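Long-range contacts in Glp_546_48378_50642 (Giardia intestinalis, PDB 2QVW), which cleaves double-stranded RNA in the RNA interference pathway, releasing short interfering duplexes of 21 to 23 base pairs: residues A[4-9]-A[26-31]; A[11-16]-A[47-52]; A[96-101]-A[301-306]; A[110-115]-A[269-274]. One frame throughout, in Å; residues are numbered along the deposited sequence.

Interaction 1. Residues A[4-9]-A[26-31]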
loop_
_atom_site.group_PDB
_atom_site.type_symbol
_atom_site.label_atom_id
_atom_site.label_comp_id
_atom_site.label_asym_id
_atom_site.label_seq_id
_atom_site.Cartn_x
_atom_site.Cartn_y
_atom_site.Cartn_z
ATOM N N HIS A 4 -13.000 12.571 -21.620
ATOM C CA HIS A 4 -12.770 11.774 -20.413
ATOM C C HIS A 4 -12.474 10.309 -20.750
ATOM O O HIS A 4 -13.396 9.491 -20.852
ATOM C CB HIS A 4 -14.005 11.844 -19.498
ATOM C CG HIS A 4 -13.703 12.235 -18.080
ATOM N ND1 HIS A 4 -12.790 11.562 -17.294
ATOM C CD2 HIS A 4 -14.222 13.211 -17.297
ATOM C CE1 HIS A 4 -12.760 12.107 -16.091
ATOM N NE2 HIS A 4 -13.619 13.109 -16.066
ATOM N N ALA A 5 -11.196 9.980 -20.926
ATOM C CA ALA A 5 -10.817 8.612 -21.243
ATOM C C ALA A 5 -9.396 8.320 -20.805
ATOM O O ALA A 5 -8.437 8.716 -21.467
ATOM C CB ALA A 5 -10.963 8.355 -22.735
ATOM N N LEU A 6 -9.271 7.634 -19.673
ATOM C CA LEU A 6 -7.973 7.264 -19.144
ATOM C C LEU A 6 -7.589 5.952 -19.792
ATOM O O LEU A 6 -8.375 5.007 -19.805
ATOM C CB LEU A 6 -8.042 7.093 -17.630
ATOM C CG LEU A 6 -8.283 8.348 -16.787
ATOM C CD1 LEU A 6 -9.637 8.956 -17.092
ATOM C CD2 LEU A 6 -8.196 7.972 -15.319
ATOM N N GLY A 7 -6.381 5.903 -20.340
ATOM C CA GLY A 7 -5.919 4.698 -21.001
ATOM C C GLY A 7 -5.202 3.743 -20.073
ATOM O O GLY A 7 -4.562 4.160 -19.112
ATOM N N HIS A 8 -5.322 2.454 -20.369
ATOM C CA HIS A 8 -4.693 1.393 -19.590
ATOM C C HIS A 8 -4.311 0.298 -20.575
ATOM O O HIS A 8 -5.139 -0.132 -21.370
ATOM C CB HIS A 8 -5.677 0.827 -18.557
ATOM C CG HIS A 8 -5.982 1.757 -17.423
ATOM N ND1 HIS A 8 -5.038 2.134 -16.495
ATOM C CD2 HIS A 8 -7.136 2.359 -17.049
ATOM C CE1 HIS A 8 -5.595 2.928 -15.596
ATOM N NE2 HIS A 8 -6.869 3.081 -15.911
ATOM N N CYS A 9 -3.063 -0.149 -20.529
ATOM C CA CYS A 9 -2.600 -1.196 -21.439
ATOM C C CYS A 9 -2.718 -2.588 -20.833
ATOM O O CYS A 9 -1.826 -3.052 -20.126
ATOM C CB CYS A 9 -1.144 -0.956 -21.847
ATOM S SG CYS A 9 -0.872 0.477 -22.912
ATOM N N ASP A 26 -13.800 5.938 -17.777
ATOM C CA ASP A 26 -14.304 7.291 -17.639
ATOM C C ASP A 26 -14.007 7.805 -16.246
ATOM O O ASP A 26 -14.538 8.831 -15.842
ATOM C CB ASP A 26 -15.812 7.316 -17.876
ATOM C CG ASP A 26 -16.597 6.731 -16.717
ATOM O OD1 ASP A 26 -16.135 5.728 -16.127
ATOM O OD2 ASP A 26 -17.685 7.266 -16.407
ATOM N N THR A 27 -13.161 7.096 -15.507
ATOM C CA THR A 27 -12.841 7.513 -14.149
ATOM C C THR A 27 -11.358 7.385 -13.811
ATOM O O THR A 27 -10.616 6.656 -14.479
ATOM C CB THR A 27 -13.646 6.700 -13.117
ATOM O OG1 THR A 27 -14.964 6.457 -13.615
ATOM C CG2 THR A 27 -13.767 7.475 -11.827
ATOM N N HIS A 28 -10.943 8.106 -12.766
ATOM C CA HIS A 28 -9.555 8.102 -12.293
ATOM C C HIS A 28 -9.367 7.075 -11.188
ATOM O O HIS A 28 -9.860 7.243 -10.076
ATOM C CB HIS A 28 -9.167 9.483 -11.753
ATOM C CG HIS A 28 -9.289 10.587 -12.760
ATOM N ND1 HIS A 28 -8.409 10.736 -13.813
ATOM C CD2 HIS A 28 -10.193 11.588 -12.881
ATOM C CE1 HIS A 28 -8.768 11.782 -14.536
ATOM N NE2 HIS A 28 -9.847 12.316 -13.992
ATOM N N LEU A 29 -8.646 6.008 -11.498
ATOM C CA LEU A 29 -8.388 4.949 -10.526
ATOM C C LEU A 29 -6.888 4.665 -10.457
ATOM O O LEU A 29 -6.470 3.506 -10.391
ATOM C CB LEU A 29 -9.126 3.669 -10.932
ATOM C CG LEU A 29 -10.634 3.761 -11.172
ATOM C CD1 LEU A 29 -11.145 2.423 -11.664
ATOM C CD2 LEU A 29 -11.341 4.170 -9.894
ATOM N N GLY A 30 -6.088 5.728 -10.474
ATOM C CA GLY A 30 -4.646 5.576 -10.436
ATOM C C GLY A 30 -4.182 4.401 -11.274
ATOM O O GLY A 30 -4.625 4.213 -12.405
ATOM N N THR A 31 -3.279 3.606 -10.718
ATOM C CA THR A 31 -2.787 2.435 -11.414
ATOM C C THR A 31 -3.679 1.286 -10.961
ATOM O O THR A 31 -4.188 1.301 -9.835
ATOM C CB THR A 31 -1.340 2.127 -11.029
ATOM O OG1 THR A 31 -1.287 1.767 -9.650
ATOM C CG2 THR A 31 -0.464 3.341 -11.252
#

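Interaction 2. Residues A[11-16]-A[47-52]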
loop_
_atom_site.group_PDB
_atom_site.type_symbol
_atom_site.label_atom_id
_atom_site.label_comp_id
_atom_site.label_asym_id
_atom_site.label_seq_id
_atom_site.Cartn_x
_atom_site.Cartn_y
_atom_site.Cartn_z
ATOM N N THR A 11 -2.872 -6.717 -20.683
ATOM C CA THR A 11 -2.056 -7.787 -21.227
ATOM C C THR A 11 -2.546 -9.061 -20.562
ATOM O O THR A 11 -2.236 -9.323 -19.407
ATOM C CB THR A 11 -0.563 -7.594 -20.898
ATOM O OG1 THR A 11 -0.131 -6.303 -21.344
ATOM C CG2 THR A 11 0.269 -8.644 -21.596
ATOM N N VAL A 12 -3.350 -9.824 -21.286
ATOM C CA VAL A 12 -3.875 -11.074 -20.774
ATOM C C VAL A 12 -2.927 -12.161 -21.251
ATOM O O VAL A 12 -2.793 -12.391 -22.458
ATOM C CB VAL A 12 -5.298 -11.347 -21.303
ATOM C CG1 VAL A 12 -5.746 -12.732 -20.913
ATOM C CG2 VAL A 12 -6.254 -10.327 -20.733
ATOM N N VAL A 13 -2.268 -12.819 -20.299
ATOM C CA VAL A 13 -1.314 -13.873 -20.612
ATOM C C VAL A 13 -1.789 -15.269 -20.243
ATOM O O VAL A 13 -2.470 -15.465 -19.241
ATOM C CB VAL A 13 0.033 -13.635 -19.888
ATOM C CG1 VAL A 13 1.031 -14.718 -20.275
ATOM C CG2 VAL A 13 0.578 -12.260 -20.227
ATOM N N THR A 14 -1.422 -16.235 -21.075
ATOM C CA THR A 14 -1.745 -17.632 -20.834
ATOM C C THR A 14 -0.596 -18.475 -21.361
ATOM O O THR A 14 0.369 -17.958 -21.929
ATOM C CB THR A 14 -3.027 -18.080 -21.546
ATOM O OG1 THR A 14 -2.909 -17.834 -22.949
ATOM C CG2 THR A 14 -4.210 -17.347 -21.008
ATOM N N THR A 15 -0.705 -19.777 -21.152
ATOM C CA THR A 15 0.306 -20.705 -21.614
ATOM C C THR A 15 0.755 -20.353 -23.028
ATOM O O THR A 15 1.951 -20.318 -23.313
ATOM C CB THR A 15 -0.239 -22.151 -21.594
ATOM O OG1 THR A 15 -0.284 -22.626 -20.241
ATOM C CG2 THR A 15 0.624 -23.067 -22.436
ATOM N N ARG A 16 -0.207 -20.076 -23.904
ATOM C CA ARG A 16 0.091 -19.748 -25.297
ATOM C C ARG A 16 0.792 -18.420 -25.499
ATOM O O ARG A 16 1.776 -18.350 -26.226
ATOM C CB ARG A 16 -1.183 -19.792 -26.139
ATOM C CG ARG A 16 -2.465 -19.583 -25.351
ATOM C CD ARG A 16 -3.675 -19.791 -26.248
ATOM N NE ARG A 16 -3.653 -21.095 -26.921
ATOM C CZ ARG A 16 -3.959 -22.253 -26.341
ATOM N NH1 ARG A 16 -4.314 -22.289 -25.064
ATOM N NH2 ARG A 16 -3.917 -23.379 -27.041
ATOM N N GLU A 47 -3.126 -14.678 -16.435
ATOM C CA GLU A 47 -2.757 -13.518 -15.633
ATOM C C GLU A 47 -3.040 -12.220 -16.397
ATOM O O GLU A 47 -2.852 -12.159 -17.609
ATOM C CB GLU A 47 -1.273 -13.570 -15.257
ATOM C CG GLU A 47 -0.837 -14.822 -14.521
ATOM C CD GLU A 47 -0.561 -15.985 -15.452
ATOM O OE1 GLU A 47 0.320 -15.852 -16.336
ATOM O OE2 GLU A 47 -1.221 -17.035 -15.294
ATOM N N VAL A 48 -3.483 -11.189 -15.685
ATOM C CA VAL A 48 -3.783 -9.898 -16.295
ATOM C C VAL A 48 -2.950 -8.786 -15.678
ATOM O O VAL A 48 -2.961 -8.588 -14.462
ATOM C CB VAL A 48 -5.249 -9.524 -16.109
ATOM C CG1 VAL A 48 -5.526 -8.194 -16.795
ATOM C CG2 VAL A 48 -6.141 -10.627 -16.657
ATOM N N TYR A 49 -2.245 -8.041 -16.520
ATOM C CA TYR A 49 -1.401 -6.957 -16.039
ATOM C C TYR A 49 -1.900 -5.623 -16.561
ATOM O O TYR A 49 -2.326 -5.525 -17.711
ATOM C CB TYR A 49 0.034 -7.180 -16.507
ATOM C CG TYR A 49 0.577 -8.551 -16.170
ATOM C CD1 TYR A 49 1.149 -8.815 -14.931
ATOM C CD2 TYR A 49 0.517 -9.588 -17.095
ATOM C CE1 TYR A 49 1.649 -10.077 -14.625
ATOM C CE2 TYR A 49 1.012 -10.850 -16.802
ATOM C CZ TYR A 49 1.577 -11.091 -15.569
ATOM O OH TYR A 49 2.071 -12.345 -15.293
ATOM N N PHE A 50 -1.843 -4.596 -15.717
ATOM C CA PHE A 50 -2.284 -3.262 -16.109
ATOM C C PHE A 50 -1.107 -2.311 -16.043
ATOM O O PHE A 50 -0.084 -2.628 -15.441
ATOM C CB PHE A 50 -3.380 -2.748 -15.170
ATOM C CG PHE A 50 -4.576 -3.639 -15.084
ATOM C CD1 PHE A 50 -5.444 -3.766 -16.156
ATOM C CD2 PHE A 50 -4.823 -4.367 -13.931
ATOM C CE1 PHE A 50 -6.535 -4.603 -16.086
ATOM C CE2 PHE A 50 -5.911 -5.207 -13.852
ATOM C CZ PHE A 50 -6.773 -5.326 -14.936
ATOM N N GLU A 51 -1.266 -1.142 -16.658
ATOM C CA GLU A 51 -0.230 -0.113 -16.666
ATOM C C GLU A 51 -0.729 1.146 -17.356
ATOM O O GLU A 51 -0.995 1.146 -18.561
ATOM C CB GLU A 51 1.018 -0.631 -17.362
ATOM C CG GLU A 51 0.738 -1.206 -18.708
ATOM C CD GLU A 51 1.777 -2.219 -19.111
ATOM O OE1 GLU A 51 2.959 -1.835 -19.231
ATOM O OE2 GLU A 51 1.417 -3.399 -19.302
ATOM N N ALA A 52 -0.850 2.214 -16.570
ATOM C CA ALA A 52 -1.324 3.513 -17.040
ATOM C C ALA A 52 -0.878 3.890 -18.450
ATOM O O ALA A 52 0.193 3.503 -18.907
ATOM C CB ALA A 52 -0.900 4.601 -16.055
#

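Interaction 3. Residues A[96-101]-A[301-306]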
loop_
_atom_site.group_PDB
_atom_site.type_symbol
_atom_site.label_atom_id
_atom_site.label_comp_id
_atom_site.label_asym_id
_atom_site.label_seq_id
_atom_site.Cartn_x
_atom_site.Cartn_y
_atom_site.Cartn_z
ATOM N N GLU A 96 -18.119 -13.148 -5.152
ATOM C CA GLU A 96 -17.010 -12.836 -6.029
ATOM C C GLU A 96 -16.330 -11.500 -5.779
ATOM O O GLU A 96 -15.627 -10.990 -6.650
ATOM C CB GLU A 96 -17.468 -12.898 -7.474
ATOM C CG GLU A 96 -17.173 -14.204 -8.129
ATOM C CD GLU A 96 -17.606 -14.211 -9.559
ATOM O OE1 GLU A 96 -18.826 -14.303 -9.795
ATOM O OE2 GLU A 96 -16.731 -14.107 -10.443
ATOM N N TYR A 97 -16.540 -10.927 -4.599
ATOM C CA TYR A 97 -15.904 -9.664 -4.252
ATOM C C TYR A 97 -14.795 -9.974 -3.247
ATOM O O TYR A 97 -14.766 -11.057 -2.659
ATOM C CB TYR A 97 -16.909 -8.684 -3.634
ATOM C CG TYR A 97 -17.991 -8.185 -4.573
ATOM C CD1 TYR A 97 -19.020 -9.024 -4.993
ATOM C CD2 TYR A 97 -17.978 -6.875 -5.044
ATOM C CE1 TYR A 97 -20.010 -8.572 -5.863
ATOM C CE2 TYR A 97 -18.960 -6.409 -5.914
ATOM C CZ TYR A 97 -19.975 -7.260 -6.326
ATOM O OH TYR A 97 -20.939 -6.807 -7.216
ATOM N N THR A 98 -13.888 -9.023 -3.054
ATOM C CA THR A 98 -12.786 -9.211 -2.124
ATOM C C THR A 98 -13.304 -9.137 -0.691
ATOM O O THR A 98 -12.684 -9.662 0.238
ATOM C CB THR A 98 -11.710 -8.148 -2.330
ATOM O OG1 THR A 98 -11.306 -8.151 -3.705
ATOM C CG2 THR A 98 -10.506 -8.440 -1.450
ATOM N N PHE A 99 -14.443 -8.478 -0.523
ATOM C CA PHE A 99 -15.066 -8.357 0.776
ATOM C C PHE A 99 -16.548 -8.604 0.603
ATOM O O PHE A 99 -17.346 -7.685 0.710
ATOM C CB PHE A 99 -14.822 -6.967 1.336
ATOM C CG PHE A 99 -13.371 -6.640 1.496
ATOM C CD1 PHE A 99 -12.620 -7.219 2.514
ATOM C CD2 PHE A 99 -12.739 -5.787 0.597
ATOM C CE1 PHE A 99 -11.256 -6.952 2.628
ATOM C CE2 PHE A 99 -11.384 -5.516 0.703
ATOM C CZ PHE A 99 -10.640 -6.097 1.716
ATOM N N PRO A 100 -16.930 -9.862 0.325
ATOM C CA PRO A 100 -18.318 -10.278 0.124
ATOM C C PRO A 100 -19.258 -9.953 1.282
ATOM O O PRO A 100 -20.475 -10.051 1.149
ATOM C CB PRO A 100 -18.188 -11.780 -0.125
ATOM C CG PRO A 100 -16.987 -12.150 0.665
ATOM C CD PRO A 100 -16.041 -11.038 0.307
ATOM N N ARG A 101 -18.699 -9.556 2.414
ATOM C CA ARG A 101 -19.515 -9.230 3.575
ATOM C C ARG A 101 -19.747 -7.730 3.689
ATOM O O ARG A 101 -20.470 -7.274 4.574
ATOM C CB ARG A 101 -18.838 -9.741 4.837
ATOM C CG ARG A 101 -18.718 -11.245 4.908
ATOM C CD ARG A 101 -17.693 -11.613 5.966
ATOM N NE ARG A 101 -17.820 -10.757 7.147
ATOM C CZ ARG A 101 -16.994 -10.785 8.189
ATOM N NH1 ARG A 101 -15.972 -11.630 8.209
ATOM N NH2 ARG A 101 -17.191 -9.965 9.212
ATOM N N ALA A 301 -4.557 -1.879 -1.038
ATOM C CA ALA A 301 -4.074 -1.509 0.281
ATOM C C ALA A 301 -5.044 -2.009 1.333
ATOM O O ALA A 301 -4.639 -2.482 2.392
ATOM C CB ALA A 301 -3.935 -0.007 0.375
ATOM N N ILE A 302 -6.332 -1.893 1.029
ATOM C CA ILE A 302 -7.386 -2.328 1.933
ATOM C C ILE A 302 -7.477 -3.842 1.969
ATOM O O ILE A 302 -7.722 -4.436 3.010
ATOM C CB ILE A 302 -8.755 -1.726 1.515
ATOM C CG1 ILE A 302 -8.820 -0.254 1.937
ATOM C CG2 ILE A 302 -9.896 -2.511 2.140
ATOM C CD1 ILE A 302 -10.186 0.380 1.776
ATOM N N THR A 303 -7.278 -4.465 0.820
ATOM C CA THR A 303 -7.337 -5.907 0.747
ATOM C C THR A 303 -6.218 -6.488 1.582
ATOM O O THR A 303 -6.440 -7.356 2.413
ATOM C CB THR A 303 -7.180 -6.391 -0.687
ATOM O OG1 THR A 303 -8.144 -5.734 -1.512
ATOM C CG2 THR A 303 -7.404 -7.880 -0.760
ATOM N N ALA A 304 -5.009 -5.990 1.362
ATOM C CA ALA A 304 -3.838 -6.468 2.088
ATOM C C ALA A 304 -3.950 -6.290 3.595
ATOM O O ALA A 304 -3.448 -7.110 4.361
ATOM C CB ALA A 304 -2.609 -5.761 1.596
ATOM N N GLY A 305 -4.601 -5.214 4.019
ATOM C CA GLY A 305 -4.737 -4.964 5.434
ATOM C C GLY A 305 -5.933 -5.643 6.048
ATOM O O GLY A 305 -5.971 -5.820 7.264
ATOM N N LEU A 306 -6.902 -6.033 5.222
ATOM C CA LEU A 306 -8.116 -6.672 5.721
ATOM C C LEU A 306 -8.269 -8.144 5.356
ATOM O O LEU A 306 -8.998 -8.875 6.022
ATOM C CB LEU A 306 -9.340 -5.895 5.247
ATOM C CG LEU A 306 -9.428 -4.488 5.819
ATOM C CD1 LEU A 306 -10.518 -3.727 5.127
ATOM C CD2 LEU A 306 -9.692 -4.560 7.308
#

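Interaction 4. Residues A[110-115]-A[269-274]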
loop_
_atom_site.group_PDB
_atom_site.type_symbol
_atom_site.label_atom_id
_atom_site.label_comp_id
_atom_site.label_asym_id
_atom_site.label_seq_id
_atom_site.Cartn_x
_atom_site.Cartn_y
_atom_site.Cartn_z
ATOM N N ALA A 110 -17.951 2.972 -13.118
ATOM C CA ALA A 110 -17.030 3.167 -14.223
ATOM C C ALA A 110 -17.554 2.617 -15.535
ATOM O O ALA A 110 -18.297 1.641 -15.572
ATOM C CB ALA A 110 -15.684 2.527 -13.902
ATOM N N THR A 111 -17.150 3.263 -16.616
ATOM C CA THR A 111 -17.536 2.863 -17.955
ATOM C C THR A 111 -16.252 2.390 -18.618
ATOM O O THR A 111 -15.255 3.112 -18.621
ATOM C CB THR A 111 -18.092 4.055 -18.728
ATOM O OG1 THR A 111 -19.230 4.576 -18.037
ATOM C CG2 THR A 111 -18.500 3.649 -20.120
ATOM N N LEU A 112 -16.269 1.185 -19.174
ATOM C CA LEU A 112 -15.076 0.646 -19.813
ATOM C C LEU A 112 -15.265 0.117 -21.235
ATOM O O LEU A 112 -16.304 -0.443 -21.562
ATOM C CB LEU A 112 -14.454 -0.447 -18.926
ATOM C CG LEU A 112 -15.258 -1.628 -18.384
ATOM C CD1 LEU A 112 -14.316 -2.654 -17.789
ATOM C CD2 LEU A 112 -16.231 -1.152 -17.331
ATOM N N ALA A 113 -14.245 0.307 -22.071
ATOM C CA ALA A 113 -14.252 -0.151 -23.465
ATOM C C ALA A 113 -12.873 -0.719 -23.829
ATOM O O ALA A 113 -11.862 -0.032 -23.719
ATOM C CB ALA A 113 -14.602 1.000 -24.395
ATOM N N PHE A 114 -12.837 -1.971 -24.270
ATOM C CA PHE A 114 -11.583 -2.624 -24.629
ATOM C C PHE A 114 -11.289 -2.569 -26.126
ATOM O O PHE A 114 -12.159 -2.844 -26.955
ATOM C CB PHE A 114 -11.610 -4.077 -24.169
ATOM C CG PHE A 114 -11.842 -4.234 -22.703
ATOM C CD1 PHE A 114 -10.876 -3.853 -21.790
ATOM C CD2 PHE A 114 -13.036 -4.747 -22.226
ATOM C CE1 PHE A 114 -11.097 -3.982 -20.414
ATOM C CE2 PHE A 114 -13.266 -4.879 -20.850
ATOM C CZ PHE A 114 -12.296 -4.495 -19.948
ATOM N N LEU A 115 -10.054 -2.205 -26.461
ATOM C CA LEU A 115 -9.618 -2.125 -27.848
ATOM C C LEU A 115 -8.450 -3.056 -28.070
ATOM O O LEU A 115 -7.664 -3.322 -27.160
ATOM C CB LEU A 115 -9.189 -0.708 -28.206
ATOM C CG LEU A 115 -10.279 0.350 -28.150
ATOM C CD1 LEU A 115 -9.767 1.619 -28.810
ATOM C CD2 LEU A 115 -11.526 -0.162 -28.876
ATOM N N GLU A 269 -14.105 -10.403 -16.446
ATOM C CA GLU A 269 -13.317 -10.407 -15.218
ATOM C C GLU A 269 -12.545 -9.108 -15.014
ATOM O O GLU A 269 -12.444 -8.640 -13.877
ATOM C CB GLU A 269 -12.335 -11.574 -15.217
ATOM C CG GLU A 269 -12.948 -12.932 -15.539
ATOM C CD GLU A 269 -13.976 -13.391 -14.523
ATOM O OE1 GLU A 269 -13.657 -13.417 -13.315
ATOM O OE2 GLU A 269 -15.102 -13.737 -14.941
ATOM N N ILE A 270 -11.981 -8.528 -16.080
ATOM C CA ILE A 270 -11.269 -7.265 -15.898
ATOM C C ILE A 270 -12.298 -6.231 -15.486
ATOM O O ILE A 270 -12.033 -5.369 -14.638
ATOM C CB ILE A 270 -10.578 -6.770 -17.168
ATOM C CG1 ILE A 270 -9.469 -7.738 -17.572
ATOM C CG2 ILE A 270 -9.992 -5.379 -16.922
ATOM C CD1 ILE A 270 -8.655 -7.244 -18.749
ATOM N N ALA A 271 -13.475 -6.317 -16.095
ATOM C CA ALA A 271 -14.559 -5.402 -15.756
ATOM C C ALA A 271 -14.895 -5.640 -14.286
ATOM O O ALA A 271 -14.884 -4.697 -13.484
ATOM C CB ALA A 271 -15.775 -5.676 -16.620
ATOM N N LYS A 272 -15.185 -6.903 -13.952
ATOM C CA LYS A 272 -15.506 -7.320 -12.587
ATOM C C LYS A 272 -14.464 -6.766 -11.629
ATOM O O LYS A 272 -14.776 -6.355 -10.514
ATOM C CB LYS A 272 -15.479 -8.842 -12.462
ATOM C CG LYS A 272 -16.509 -9.618 -13.271
ATOM C CD LYS A 272 -16.363 -11.115 -12.956
ATOM C CE LYS A 272 -17.361 -11.969 -13.705
ATOM N NZ LYS A 272 -17.193 -13.393 -13.356
ATOM N N HIS A 273 -13.215 -6.780 -12.076
ATOM C CA HIS A 273 -12.120 -6.287 -11.269
ATOM C C HIS A 273 -12.388 -4.842 -10.909
ATOM O O HIS A 273 -12.380 -4.464 -9.739
ATOM C CB HIS A 273 -10.823 -6.395 -12.050
ATOM C CG HIS A 273 -9.604 -6.118 -11.230
ATOM N ND1 HIS A 273 -9.305 -6.816 -10.082
ATOM C CD2 HIS A 273 -8.597 -5.230 -11.404
ATOM C CE1 HIS A 273 -8.167 -6.370 -9.584
ATOM N NE2 HIS A 273 -7.717 -5.408 -10.368
ATOM N N ILE A 274 -12.629 -4.036 -11.932
ATOM C CA ILE A 274 -12.927 -2.625 -11.744
ATOM C C ILE A 274 -14.138 -2.470 -10.828
ATOM O O ILE A 274 -14.181 -1.573 -9.992
ATOM C CB ILE A 274 -13.232 -1.952 -13.101
ATOM C CG1 ILE A 274 -11.981 -1.973 -13.980
ATOM C CG2 ILE A 274 -13.682 -0.532 -12.896
ATOM C CD1 ILE A 274 -12.172 -1.328 -15.321
#

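Interaction 1. Residues A[4-9]-A[26-31]
The touching parts, His4 to His8 and Asp26 to Gly30, run 51° apart from end to end. One lies on strand 6-13. The other is the irregular loop that follows strand 18-25, the neighbour of 6-13 in the N-terminal antiparallel sheet. No hydrogen bond joins the two segments. His4, Leu6 and His8 all point toward the loop. Asp26 O lies over one face of the His4 ring, 3.6 Å from His4 ND1. The His4 ring also meets the His28 ring obliquely, with centroids 5.4 Å apart and planes at 52°. Leu6 crosses His28 at about a right angle, and Leu6 CG comes 3.8 Å from His28 ND1. Further along, Gly30 O sits at the edge of the His8 ring, in its plane and 3.6 Å from His8 CE1. The CB of Asp26 points away from the strand. Asp26 OD1 accepts bonds from Thr27 OG1, above the carboxylate plane, and from Thr111 N, which ties the loop to the residue just ahead of strand 112-117. The contact therefore rests on the packing of Leu6 and three imidazoles. Charge on both His4 and His28 would probably be mutually unfavourable.

Interaction 2. Residues A[11-16]-A[47-52]
Thr11 to Val13 and Glu47 to Tyr49 pair as adjacent antiparallel strands in the sheet of the N-terminal domain, the platform of this Dicer. Their axes approach to 4.8 Å, with N-to-C directions 161° apart. Val13 and Glu47 form a hydrogen-bonded pair closed from both sides. Val13 N donates to Glu47 O at 2.8 Å, nearly along the C=O axis and almost straight at the hydrogen, 176°. Glu47 N returns a bond to Val13 O at 3.0 Å. Tyr49 N reaches Thr11 O at 3.2 Å, tilted 30° from the carbonyl plane, and the CA-H of Val48 also points at that oxygen. Val12 and Val48 are the non-hydrogen-bonded pair between. Their backbones bond outward instead, to Ser19 and Phe35 on the flanking strands. The two valines lie side by side and point the same way, with Val12 CG2 4.1 Å from Val48 CG2. Val48 packs from this face on Ile270 of helix 267-284. Thr11, Val13, Glu47 and Tyr49 occupy the opposite face. There Val13 CG2, beside its own backbone N, meets the edge of the Tyr49 ring in plane, 3.7 Å from Tyr49 CE2. Thr11 OG1 has its partner outside the pair, His20 ND1. The chemistry divides cleanly: main-chain bonds fix the register, a buried aliphatic face turns to the helix, and a mixed, partly exposed face carries the polar groups.

Interaction 3. Residues A[96-101]-A[301-306]
Thr98 and Thr303 bring the two backbones nearest, their CA atoms 7.0 Å apart, where the irregular loop 96-101 passes the C-terminal part of helix 295-306. Two side chains of the loop do the touching. Phe99 projects toward the helix with CG beside its own backbone N, chi1 -60°, and meets it with the outer rim of the ring. Phe99 CZ comes to the helix backbone at Thr303, 3.4 Å from Thr303 CA, which lies at the ring edge near its plane. On one flank Phe99 CE2 packs on Ile302 CG2 at 3.6 Å. On the other Phe99 CE1 packs on Leu306 CB at 3.4 Å, the leucine crossing the phenylalanine at about a right angle. The ring thus sits against residues one turn apart on the helix. Thr98 crosses Thr303 at about a right angle, and the methyl groups of the two threonines meet. Thr98 CG2 also covers one face of the Phe99 ring, offset toward the rim and 3.7 Å above its plane. The contact joins the N-terminal domain to a helix whose last residues belong to the first RNase III region, across 199 intervening residues. The hydroxyl of Thr98 is held outside the pair, by hydrogen bonds with Tyr299 OH and Asp276 OD2. Thr98 O accepts a bond from Arg307 NH1. Phe99 also touches Thr280 and Leu284 of helix 267-284, the helix before this one in the chain.

Interaction 4. Residues A[110-115]-A[269-274]
Phe114 turns the rim of its ring to residues 269-274 of helix 267-284. Ala271 N lies at the edge near the ring plane, 4.4 Å from Phe114 CZ. Ile270 CG2 approaches obliquely, 3.9 Å from Phe114 CZ. Trp85 meets the same ring in an edge-to-face pair. The other flat group near the contact, the His273 ring, is stacked with Phe35 and its NE2 bonds to Pro33 O. Leu112 carries the middle of the interface. Leu112 CD1 rests 3.6 Å from Ala271 CB. The Leu112 and Ile274 side chains meet tip to tip, with Leu112 CD1 3.5 Å from Ile274 CD1. Ala110 closes the row, its CB 3.8 Å from Ile274 CG2. This is helix-on-sheet packing. Strand 112-117 is the edge strand of the N-terminal sheet. Residues 269-274 run roughly antiparallel to 112-115, at 146°, with a closest axis approach of 10.2 Å. The helix probably corresponds to the connector helix of Dicer, which the platform embraces. Alternate residues of the segment, Ala110, Leu112 and Phe114, face it, and all six touching residues are buried and bring only apolar side chains. The polar side of the helix lies elsewhere. There Lys272 NZ meets Glu269 OE2 on its syn side in a salt bridge of 2.6 Å, and Arg41 NH2 bridges to the same carboxylate oxygen.

How the interactions relate
Interactions 1, 2 and 4 share one antiparallel sheet, while interaction 3 lies nearer the RNase III part. Strand 6-13 serves interactions 1 and 2, whose centres are 17 Å apart; Cys9 N probably bonds to Glu51 O between them at 3.1 Å. Interaction 1 joins interaction 4 where Leu29 CD1 packs against Ile274 CG2 at 4.1 Å. Helix 267-284 connects interactions 2 and 4, with Phe50 CE2 against His273 CD2 at 3.6 Å. A salt bridge, Glu96 OE2 to Lys272 NZ at 3.0 Å, ties interaction 4 to interaction 3. All four lie away from the metal-binding residues, though the Thr303 side chain is about 13 Å from a bound manganese ion.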